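Local structure of Exo-beta-1,3-galactanase (5FLW) at residues I80-K85 / Y98-T103; P104-A109 / L135-G140; E154-G159 / G187-T192. The protein probably hydrolyses beta-1,3-galactan chains from their non-reducing ends, releasing galactose units, as a glycoside hydrolase of family 43. One frame throughout, in Å; residues are numbered along the deposited sequence.

Interaction 1: I80-K85 / Y98-T103; sequences IGERPK and YIHAET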
loop_
_atom_site.group_PDB
_atom_site.type_symbol
_atom_site.label_atom_id
_atom_site.label_comp_id
_atom_site.label_asym_id
_atom_site.label_seq_id
_atom_site.Cartn_x
_atom_site.Cartn_y
_atom_site.Cartn_z
ATOM N N ILE A 80 1.215 -12.722 -11.794
ATOM C CA ILE A 80 1.738 -11.862 -10.741
ATOM C C ILE A 80 0.579 -11.128 -10.057
ATOM O O ILE A 80 -0.341 -10.663 -10.714
ATOM C CB ILE A 80 2.740 -10.843 -11.328
ATOM C CG1 ILE A 80 4.009 -11.557 -11.797
ATOM C CG2 ILE A 80 3.071 -9.747 -10.329
ATOM C CD1 ILE A 80 4.899 -10.711 -12.678
ATOM N N GLY A 81 0.633 -11.043 -8.732
ATOM C CA GLY A 81 -0.384 -10.373 -7.933
ATOM C C GLY A 81 0.322 -9.595 -6.846
ATOM O O GLY A 81 0.867 -10.183 -5.922
ATOM N N GLU A 82 0.310 -8.273 -6.965
ATOM C CA GLU A 82 1.024 -7.408 -6.034
ATOM C C GLU A 82 0.226 -6.336 -5.297
ATOM O O GLU A 82 -0.860 -5.954 -5.708
ATOM C CB GLU A 82 2.143 -6.691 -6.809
ATOM C CG GLU A 82 3.225 -7.604 -7.364
ATOM C CD GLU A 82 4.237 -6.871 -8.227
ATOM O OE1 GLU A 82 3.949 -5.744 -8.657
ATOM O OE2 GLU A 82 5.320 -7.428 -8.468
ATOM N N ARG A 83 0.808 -5.858 -4.202
ATOM C CA ARG A 83 0.269 -4.753 -3.409
ATOM C C ARG A 83 -1.196 -4.942 -2.996
ATOM O O ARG A 83 -2.033 -4.061 -3.216
ATOM C CB ARG A 83 0.490 -3.402 -4.082
ATOM C CG ARG A 83 1.986 -3.112 -4.297
ATOM C CD ARG A 83 2.261 -1.671 -4.761
ATOM N NE ARG A 83 3.703 -1.489 -4.933
ATOM C CZ ARG A 83 4.554 -1.257 -3.934
ATOM N NH1 ARG A 83 4.095 -1.141 -2.687
ATOM N NH2 ARG A 83 5.870 -1.120 -4.173
ATOM N N PRO A 84 -1.526 -6.067 -2.339
ATOM C CA PRO A 84 -2.916 -6.298 -1.923
ATOM C C PRO A 84 -3.368 -5.237 -0.927
ATOM O O PRO A 84 -2.598 -4.792 -0.070
ATOM C CB PRO A 84 -2.872 -7.693 -1.261
ATOM C CG PRO A 84 -1.461 -7.818 -0.728
ATOM C CD PRO A 84 -0.609 -7.101 -1.795
ATOM N N LYS A 85 -4.639 -4.852 -1.048
ATOM C CA LYS A 85 -5.255 -3.871 -0.168
ATOM C C LYS A 85 -6.650 -4.368 0.191
ATOM O O LYS A 85 -7.299 -5.039 -0.615
ATOM C CB LYS A 85 -5.389 -2.515 -0.888
ATOM C CG LYS A 85 -4.057 -1.915 -1.377
ATOM C CD LYS A 85 -3.185 -1.505 -0.181
ATOM C CE LYS A 85 -1.717 -1.251 -0.586
ATOM N NZ LYS A 85 -1.037 -2.517 -0.991
ATOM N N TYR A 98 -8.371 -5.722 -3.101
ATOM C CA TYR A 98 -7.906 -5.249 -4.404
ATOM C C TYR A 98 -6.460 -5.695 -4.585
ATOM O O TYR A 98 -5.696 -5.742 -3.618
ATOM C CB TYR A 98 -7.999 -3.710 -4.494
ATOM C CG TYR A 98 -9.331 -3.219 -3.980
ATOM C CD1 TYR A 98 -10.457 -3.205 -4.814
ATOM C CD2 TYR A 98 -9.482 -2.827 -2.649
ATOM C CE1 TYR A 98 -11.709 -2.790 -4.331
ATOM C CE2 TYR A 98 -10.714 -2.433 -2.149
ATOM C CZ TYR A 98 -11.832 -2.409 -2.993
ATOM O OH TYR A 98 -13.055 -2.011 -2.514
ATOM N N ILE A 99 -6.076 -6.031 -5.816
ATOM C CA ILE A 99 -4.714 -6.503 -6.061
ATOM C C ILE A 99 -4.297 -6.042 -7.446
ATOM O O ILE A 99 -5.125 -5.916 -8.350
ATOM C CB ILE A 99 -4.597 -8.046 -5.861
ATOM C CG1 ILE A 99 -3.131 -8.499 -5.782
ATOM C CG2 ILE A 99 -5.335 -8.800 -6.942
ATOM C CD1 ILE A 99 -3.005 -9.859 -5.225
ATOM N N HIS A 100 -3.016 -5.750 -7.602
ATOM C CA HIS A 100 -2.491 -5.483 -8.936
ATOM C C HIS A 100 -2.308 -6.841 -9.622
ATOM O O HIS A 100 -1.400 -7.605 -9.260
ATOM C CB HIS A 100 -1.196 -4.666 -8.846
ATOM C CG HIS A 100 -0.414 -4.579 -10.141
ATOM N ND1 HIS A 100 0.915 -4.186 -10.171
ATOM C CD2 HIS A 100 -0.763 -4.815 -11.437
ATOM C CE1 HIS A 100 1.348 -4.202 -11.422
ATOM N NE2 HIS A 100 0.354 -4.580 -12.211
ATOM N N ALA A 101 -3.203 -7.166 -10.573
ATOM C CA ALA A 101 -3.086 -8.394 -11.343
ATOM C C ALA A 101 -2.224 -8.105 -12.571
ATOM O O ALA A 101 -2.505 -7.165 -13.329
ATOM C CB ALA A 101 -4.469 -8.919 -11.760
ATOM N N GLU A 102 -1.182 -8.914 -12.762
ATOM C CA GLU A 102 -0.156 -8.605 -13.745
ATOM C C GLU A 102 0.287 -9.906 -14.411
ATOM O O GLU A 102 -0.001 -10.994 -13.912
ATOM C CB GLU A 102 1.039 -7.880 -13.083
ATOM C CG GLU A 102 1.978 -7.191 -14.068
ATOM C CD GLU A 102 1.216 -6.355 -15.075
ATOM O OE1 GLU A 102 0.860 -5.173 -14.773
ATOM O OE2 GLU A 102 0.957 -6.895 -16.160
ATOM N N THR A 103 0.975 -9.783 -15.551
ATOM C CA THR A 103 1.582 -10.920 -16.238
ATOM C C THR A 103 3.099 -10.721 -16.278
ATOM O O THR A 103 3.578 -9.592 -16.104
ATOM C CB THR A 103 1.029 -11.061 -17.677
ATOM O OG1 THR A 103 1.193 -9.831 -18.396
ATOM C CG2 THR A 103 -0.466 -11.433 -17.684
HETATM O O HOH W 1 2.279 -3.415 -8.003
#
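With CG anti to the backbone N (chi1 -164°) and a bend at chi2 (48°), Glu102 folds its carboxylate back beside its own strand. His100, CG also anti to its N, brings NE2 to Glu102 OE1 at 2.7 Å, the oxygen lying in the ring plane. Glu102 OE2 takes the Thr103 N-H on its anti lone pair (3.0 Å) and also receives Tyr108 N and Ala109 N of the next loop. On the other side of the imidazole, His100 ND1 meets a water at 2.7 Å that donates to Glu82 OE1, whose extended chain runs alongside His100. The backbones carrying these groups form the antiparallel hairpin of strands 80-88 and 95-102, the first two strands of a blade in the five-bladed beta-propeller of family 43. Ile80-Glu102, Glu82-His100 and Lys85-Tyr98 are hydrogen-bonded pairs, but the register slips by one residue after Glu82, a beta bulge at which Arg83 leaves the sheet to salt-bridge Asp138 and Asp246. An alanine at Glu102 would probably let the His100 ring rotate more freely and loosen the loop N-H groups its carboxylate collects. Across Gly81, Ile99 CD1 packs against the glycine carbonyl carbon at 3.7 Å.

Interaction 2: P104-A109 / L135-G140; sequences PDYGYA and LSRDIG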
loop_
_atom_site.group_PDB
_atom_site.type_symbol
_atom_site.label_atom_id
_atom_site.label_comp_id
_atom_site.label_asym_id
_atom_site.label_seq_id
_atom_site.Cartn_x
_atom_site.Cartn_y
_atom_site.Cartn_z
ATOM N N PRO A 104 3.889 -11.791 -16.487
ATOM C CA PRO A 104 5.359 -11.621 -16.511
ATOM C C PRO A 104 5.854 -10.650 -17.577
ATOM O O PRO A 104 6.906 -10.019 -17.387
ATOM C CB PRO A 104 5.877 -13.047 -16.742
ATOM C CG PRO A 104 4.793 -13.914 -16.148
ATOM C CD PRO A 104 3.516 -13.222 -16.527
ATOM N N ASP A 105 5.127 -10.510 -18.692
ATOM C CA ASP A 105 5.487 -9.531 -19.718
ATOM C C ASP A 105 5.087 -8.112 -19.329
ATOM O O ASP A 105 5.466 -7.158 -20.031
ATOM C CB ASP A 105 4.795 -9.886 -21.036
ATOM C CG ASP A 105 3.272 -9.699 -20.953
ATOM O OD1 ASP A 105 2.751 -8.582 -21.200
ATOM O OD2 ASP A 105 2.582 -10.666 -20.583
ATOM N N TYR A 106 4.332 -7.953 -18.236
ATOM C CA TYR A 106 4.000 -6.650 -17.675
ATOM C C TYR A 106 3.054 -5.796 -18.509
ATOM O O TYR A 106 2.916 -4.594 -18.241
ATOM C CB TYR A 106 5.253 -5.873 -17.285
ATOM C CG TYR A 106 5.500 -6.018 -15.828
ATOM C CD1 TYR A 106 6.142 -7.135 -15.299
ATOM C CD2 TYR A 106 5.026 -5.026 -14.957
ATOM C CE1 TYR A 106 6.328 -7.233 -13.936
ATOM C CE2 TYR A 106 5.181 -5.117 -13.618
ATOM C CZ TYR A 106 5.828 -6.211 -13.099
ATOM O OH TYR A 106 5.992 -6.261 -11.730
ATOM N N GLY A 107 2.333 -6.400 -19.443
ATOM C CA GLY A 107 1.372 -5.719 -20.280
ATOM C C GLY A 107 -0.060 -5.764 -19.814
ATOM O O GLY A 107 -0.909 -5.131 -20.453
ATOM N N TYR A 108 -0.378 -6.480 -18.732
ATOM C CA TYR A 108 -1.787 -6.662 -18.370
ATOM C C TYR A 108 -2.356 -5.502 -17.558
ATOM O O TYR A 108 -3.422 -4.957 -17.893
ATOM C CB TYR A 108 -1.978 -7.975 -17.638
ATOM C CG TYR A 108 -3.430 -8.387 -17.402
ATOM C CD1 TYR A 108 -4.319 -8.558 -18.479
ATOM C CD2 TYR A 108 -3.899 -8.681 -16.103
ATOM C CE1 TYR A 108 -5.646 -8.998 -18.265
ATOM C CE2 TYR A 108 -5.222 -9.117 -15.878
ATOM C CZ TYR A 108 -6.084 -9.268 -16.971
ATOM O OH TYR A 108 -7.392 -9.701 -16.808
ATOM N N ALA A 109 -1.704 -5.180 -16.438
ATOM C CA ALA A 109 -1.958 -3.950 -15.696
ATOM C C ALA A 109 -3.449 -3.784 -15.338
ATOM O O ALA A 109 -4.109 -2.807 -15.718
ATOM C CB ALA A 109 -1.391 -2.753 -16.463
ATOM N N LEU A 135 -4.067 1.490 -18.107
ATOM C CA LEU A 135 -3.142 0.736 -17.271
ATOM C C LEU A 135 -3.373 1.021 -15.796
ATOM O O LEU A 135 -3.501 2.175 -15.385
ATOM C CB LEU A 135 -1.714 1.167 -17.583
ATOM C CG LEU A 135 -1.200 0.963 -19.002
ATOM C CD1 LEU A 135 0.119 1.736 -19.243
ATOM C CD2 LEU A 135 -1.057 -0.551 -19.304
ATOM N N SER A 136 -3.376 -0.034 -14.984
ATOM C CA SER A 136 -3.322 0.074 -13.526
ATOM C C SER A 136 -2.222 -0.859 -13.014
ATOM O O SER A 136 -2.258 -2.070 -13.279
ATOM C CB SER A 136 -4.671 -0.297 -12.899
ATOM O OG SER A 136 -4.610 -0.199 -11.482
ATOM N N ARG A 137 -1.223 -0.302 -12.330
ATOM C CA ARG A 137 -0.166 -1.117 -11.729
ATOM C C ARG A 137 -0.169 -0.956 -10.206
ATOM O O ARG A 137 -1.093 -1.460 -9.564
ATOM C CB ARG A 137 1.160 -0.886 -12.444
ATOM C CG ARG A 137 1.082 -1.413 -13.893
ATOM C CD ARG A 137 2.455 -1.549 -14.486
ATOM N NE ARG A 137 2.483 -2.088 -15.845
ATOM C CZ ARG A 137 2.431 -1.310 -16.910
ATOM N NH1 ARG A 137 2.303 0.007 -16.718
ATOM N NH2 ARG A 137 2.518 -1.815 -18.146
ATOM N N ASP A 138 0.779 -0.230 -9.602
ATOM C CA ASP A 138 0.746 -0.092 -8.139
ATOM C C ASP A 138 -0.576 0.517 -7.688
ATOM O O ASP A 138 -1.110 1.427 -8.334
ATOM C CB ASP A 138 1.843 0.847 -7.652
ATOM C CG ASP A 138 3.211 0.204 -7.638
ATOM O OD1 ASP A 138 3.376 -0.976 -8.072
ATOM O OD2 ASP A 138 4.140 0.927 -7.228
ATOM N N ILE A 139 -1.113 -0.002 -6.580
ATOM C CA ILE A 139 -2.361 0.485 -6.016
ATOM C C ILE A 139 -2.191 0.757 -4.521
ATOM O O ILE A 139 -1.317 0.193 -3.851
ATOM C CB ILE A 139 -3.565 -0.470 -6.227
ATOM C CG1 ILE A 139 -3.253 -1.840 -5.612
ATOM C CG2 ILE A 139 -3.969 -0.564 -7.718
ATOM C CD1 ILE A 139 -4.496 -2.668 -5.337
ATOM N N GLY A 140 -3.072 1.641 -4.015
ATOM C CA GLY A 140 -3.305 1.805 -2.594
ATOM C C GLY A 140 -4.780 2.095 -2.380
ATOM O O GLY A 140 -5.528 2.238 -3.343
#
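The Arg137 guanidinium has the methyl of Ala109 over one face, 3.9 Å above the plane and shifted toward the rim, and the carbonyl oxygen of Tyr106 at its edge, in plane. The Tyr106 ring lies only 24° from parallel to the guanidinium, yet the two do not stack: Arg137 NE comes to the edge of the ring, 4.0 Å from CD2, while Pro104 O sits in plane at the same ring's rim. Arg137 gets there by running extended from CG to NE, so that NH2 points nearly straight down the C=O axis of Tyr106 (NH2 to O 2.8 Å, N-H...O angle 171°). Its NE also has a long, weak ion pair with Glu102.

Ala109 is the buried centre of the contact. Its left-handed backbone turns CB toward the other segment, where it touches Leu135 CD2 at 3.6 Å and the aliphatic CG of Arg137 at 3.8 Å. The same residue's O accepts Ser136 N at 3.0 Å, a bond that arrives from above the carbonyl plane. Ser136 sends its hydroxyl elsewhere, to Ser153. Upstream, Asp105 OD1 accepts Gly107 N at 2.8 Å to make an Asx turn; a CB on Gly107 would run into that same oxygen.

The loop 104-109 connects strands 95-102 and 110-116 of one blade, whereas 135-138 belongs to the link entering strand 139-143 of the next. One side-chain-to-backbone bond, one backbone bond and a small apolar patch thus join adjacent blades, the kind of loop-to-loop seam found between neighbouring blades of a beta-propeller.

Interaction 3: E154-G159 / G187-T192; sequences EDRDHG and GLESPT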
loop_
_atom_site.group_PDB
_atom_site.type_symbol
_atom_site.label_atom_id
_atom_site.label_comp_id
_atom_site.label_asym_id
_atom_site.label_seq_id
_atom_site.Cartn_x
_atom_site.Cartn_y
_atom_site.Cartn_z
ATOM N N GLU A 154 -1.521 3.694 -10.173
ATOM C CA GLU A 154 -0.513 4.268 -11.058
ATOM C C GLU A 154 -0.740 3.796 -12.492
ATOM O O GLU A 154 -0.843 2.590 -12.755
ATOM C CB GLU A 154 0.901 3.910 -10.585
ATOM C CG GLU A 154 2.011 4.741 -11.258
ATOM C CD GLU A 154 2.513 4.164 -12.584
ATOM O OE1 GLU A 154 2.609 2.922 -12.701
ATOM O OE2 GLU A 154 2.818 4.954 -13.515
ATOM N N ASP A 155 -0.804 4.758 -13.416
ATOM C CA ASP A 155 -1.141 4.536 -14.822
ATOM C C ASP A 155 -0.039 5.198 -15.646
ATOM O O ASP A 155 0.019 6.439 -15.726
ATOM C CB ASP A 155 -2.523 5.149 -15.072
ATOM C CG ASP A 155 -2.893 5.305 -16.544
ATOM O OD1 ASP A 155 -2.112 4.986 -17.466
ATOM O OD2 ASP A 155 -4.035 5.815 -16.767
ATOM N N ARG A 156 0.843 4.376 -16.250
ATOM C CA ARG A 156 2.060 4.929 -16.866
ATOM C C ARG A 156 1.767 5.950 -17.973
ATOM O O ARG A 156 2.604 6.828 -18.244
ATOM C CB ARG A 156 2.985 3.833 -17.373
ATOM C CG ARG A 156 4.453 4.309 -17.617
ATOM C CD ARG A 156 5.180 4.718 -16.322
ATOM N NE ARG A 156 4.810 3.849 -15.195
ATOM C CZ ARG A 156 5.476 2.752 -14.805
ATOM N NH1 ARG A 156 6.583 2.349 -15.432
ATOM N NH2 ARG A 156 5.008 2.032 -13.783
ATOM N N ASP A 157 0.605 5.853 -18.637
ATOM C CA ASP A 157 0.320 6.769 -19.736
ATOM C C ASP A 157 -0.249 8.112 -19.268
ATOM O O ASP A 157 -0.243 9.066 -20.055
ATOM C CB ASP A 157 -0.674 6.161 -20.727
ATOM C CG ASP A 157 -0.186 4.858 -21.356
ATOM O OD1 ASP A 157 1.005 4.740 -21.722
ATOM O OD2 ASP A 157 -1.040 3.949 -21.460
ATOM N N HIS A 158 -0.772 8.207 -18.014
ATOM C CA HIS A 158 -1.535 9.397 -17.610
ATOM C C HIS A 158 -1.081 10.046 -16.310
ATOM O O HIS A 158 -1.064 11.291 -16.209
ATOM C CB HIS A 158 -3.059 9.129 -17.530
ATOM C CG HIS A 158 -3.655 8.627 -18.809
ATOM N ND1 HIS A 158 -4.155 7.355 -18.953
ATOM C CD2 HIS A 158 -3.804 9.225 -20.012
ATOM C CE1 HIS A 158 -4.603 7.188 -20.184
ATOM N NE2 HIS A 158 -4.401 8.309 -20.848
ATOM N N GLY A 159 -0.742 9.253 -15.307
ATOM C CA GLY A 159 -0.447 9.743 -13.986
ATOM C C GLY A 159 -0.995 8.762 -12.985
ATOM O O GLY A 159 -1.411 7.655 -13.334
ATOM N N GLY A 187 2.967 9.955 -12.759
ATOM C CA GLY A 187 2.625 9.930 -11.357
ATOM C C GLY A 187 3.670 9.136 -10.587
ATOM O O GLY A 187 4.543 8.478 -11.156
ATOM N N LEU A 188 3.569 9.181 -9.272
ATOM C CA LEU A 188 4.480 8.432 -8.433
ATOM C C LEU A 188 3.815 7.093 -8.142
ATOM O O LEU A 188 2.590 7.004 -8.105
ATOM C CB LEU A 188 4.754 9.189 -7.134
ATOM C CG LEU A 188 5.454 10.544 -7.275
ATOM C CD1 LEU A 188 5.981 11.017 -5.930
ATOM C CD2 LEU A 188 6.575 10.467 -8.297
ATOM N N GLU A 189 4.712 6.148 -7.938
ATOM C CA GLU A 189 4.046 4.870 -7.707
ATOM C C GLU A 189 3.878 4.562 -6.217
ATOM O O GLU A 189 4.085 5.437 -5.384
ATOM C CB GLU A 189 4.668 3.721 -8.505
ATOM C CG GLU A 189 6.102 3.397 -8.164
ATOM C CD GLU A 189 6.687 2.332 -9.075
ATOM O OE1 GLU A 189 5.927 1.601 -9.741
ATOM O OE2 GLU A 189 7.919 2.222 -9.111
ATOM N N SER A 190 3.557 3.263 -5.769
ATOM C CA SER A 190 3.339 2.864 -4.373
ATOM C C SER A 190 2.603 3.956 -3.591
ATOM O O SER A 190 3.099 4.447 -2.585
ATOM C CB SER A 190 4.644 2.440 -3.681
ATOM O OG SER A 190 5.540 3.519 -3.493
ATOM N N PRO A 191 1.408 4.319 -4.050
ATOM C CA PRO A 191 0.675 5.410 -3.392
ATOM C C PRO A 191 0.097 5.023 -2.035
ATOM O O PRO A 191 -0.337 3.880 -1.811
ATOM C CB PRO A 191 -0.462 5.707 -4.389
ATOM C CG PRO A 191 -0.690 4.389 -5.081
ATOM C CD PRO A 191 0.711 3.834 -5.259
ATOM N N THR A 192 0.031 6.034 -1.153
ATOM C CA THR A 192 -0.658 5.929 0.129
ATOM C C THR A 192 -1.157 7.325 0.514
ATOM O O THR A 192 -0.477 8.321 0.244
ATOM C CB THR A 192 0.266 5.292 1.197
ATOM O OG1 THR A 192 -0.420 5.223 2.458
ATOM C CG2 THR A 192 1.580 6.049 1.333
HETATM O O HOH W 2 3.159 1.207 -10.608
HETATM O O HOH W 3 2.354 7.548 -14.239
HETATM O O HOH W 4 5.230 -0.643 -12.156
#
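Three donors grip the carbonyl oxygen of Asp155: His158 N, Gly159 N and a water, with Gly159 N at 2.9 Å. That same water gives its other proton to Glu154 OE2 and accepts Gly187 N at 2.9 Å, carrying the grip across to the second segment. His158 and Gly159 both face Asp155, a classic beta bulge in the tight turn from strand 149-155 into strand 159-165 of one propeller blade; 187-190 leads into strand 191-196, the first of the next blade. The Asp155 carboxylate supports the turn too, OD1 taking Asp157 N as an Asx turn and OD2 meeting His158 ND1 at 2.7 Å in the ring plane.

Arg156, bent at chi2 and chi3, takes Glu154 side-on in a two-nitrogen salt bridge, NH2 to OE1 and NE to OE2, both 2.8 Å. Glu189 crosses Glu154 obliquely, its CB 4.0 Å from Glu154 CG. Their carboxylates stand 79° apart, and a water between them donates to both OE1 atoms. Arg156 NH2 lies 4.2 Å from Glu189 OE1, but that oxygen is well out of the guanidinium plane, so charge alone acts there directly. With Asp138 also close to Glu189 OE1, the crowding of carboxylates may raise the pKa of Glu189, an effect the nearby Arg156 would probably offset in part. Where the backbones come closest, Gly159 CA is 3.6 Å from Gly187 N, and a side chain on Gly187 would collide with Gly159.

In the fold
From the N terminus, interaction 1 comes first, closing the hairpin of strands 80-88 and 95-102 within one blade. The chain runs straight on from Thr103 into the loop that opens interaction 2, which closes only after strands 110-116 and 124-129 have completed that blade. Interaction 3 starts on strand 149-155, next to strand 139-143, and closes at the entrance to the following blade. The three lie in series, none crossing another, and together they tie three successive blades. Asp138 is the shared point: it salt-bridges Arg83 of interaction 1 and accepts Ser190 N of interaction 3, and its carbonyl oxygen receives Glu154 N.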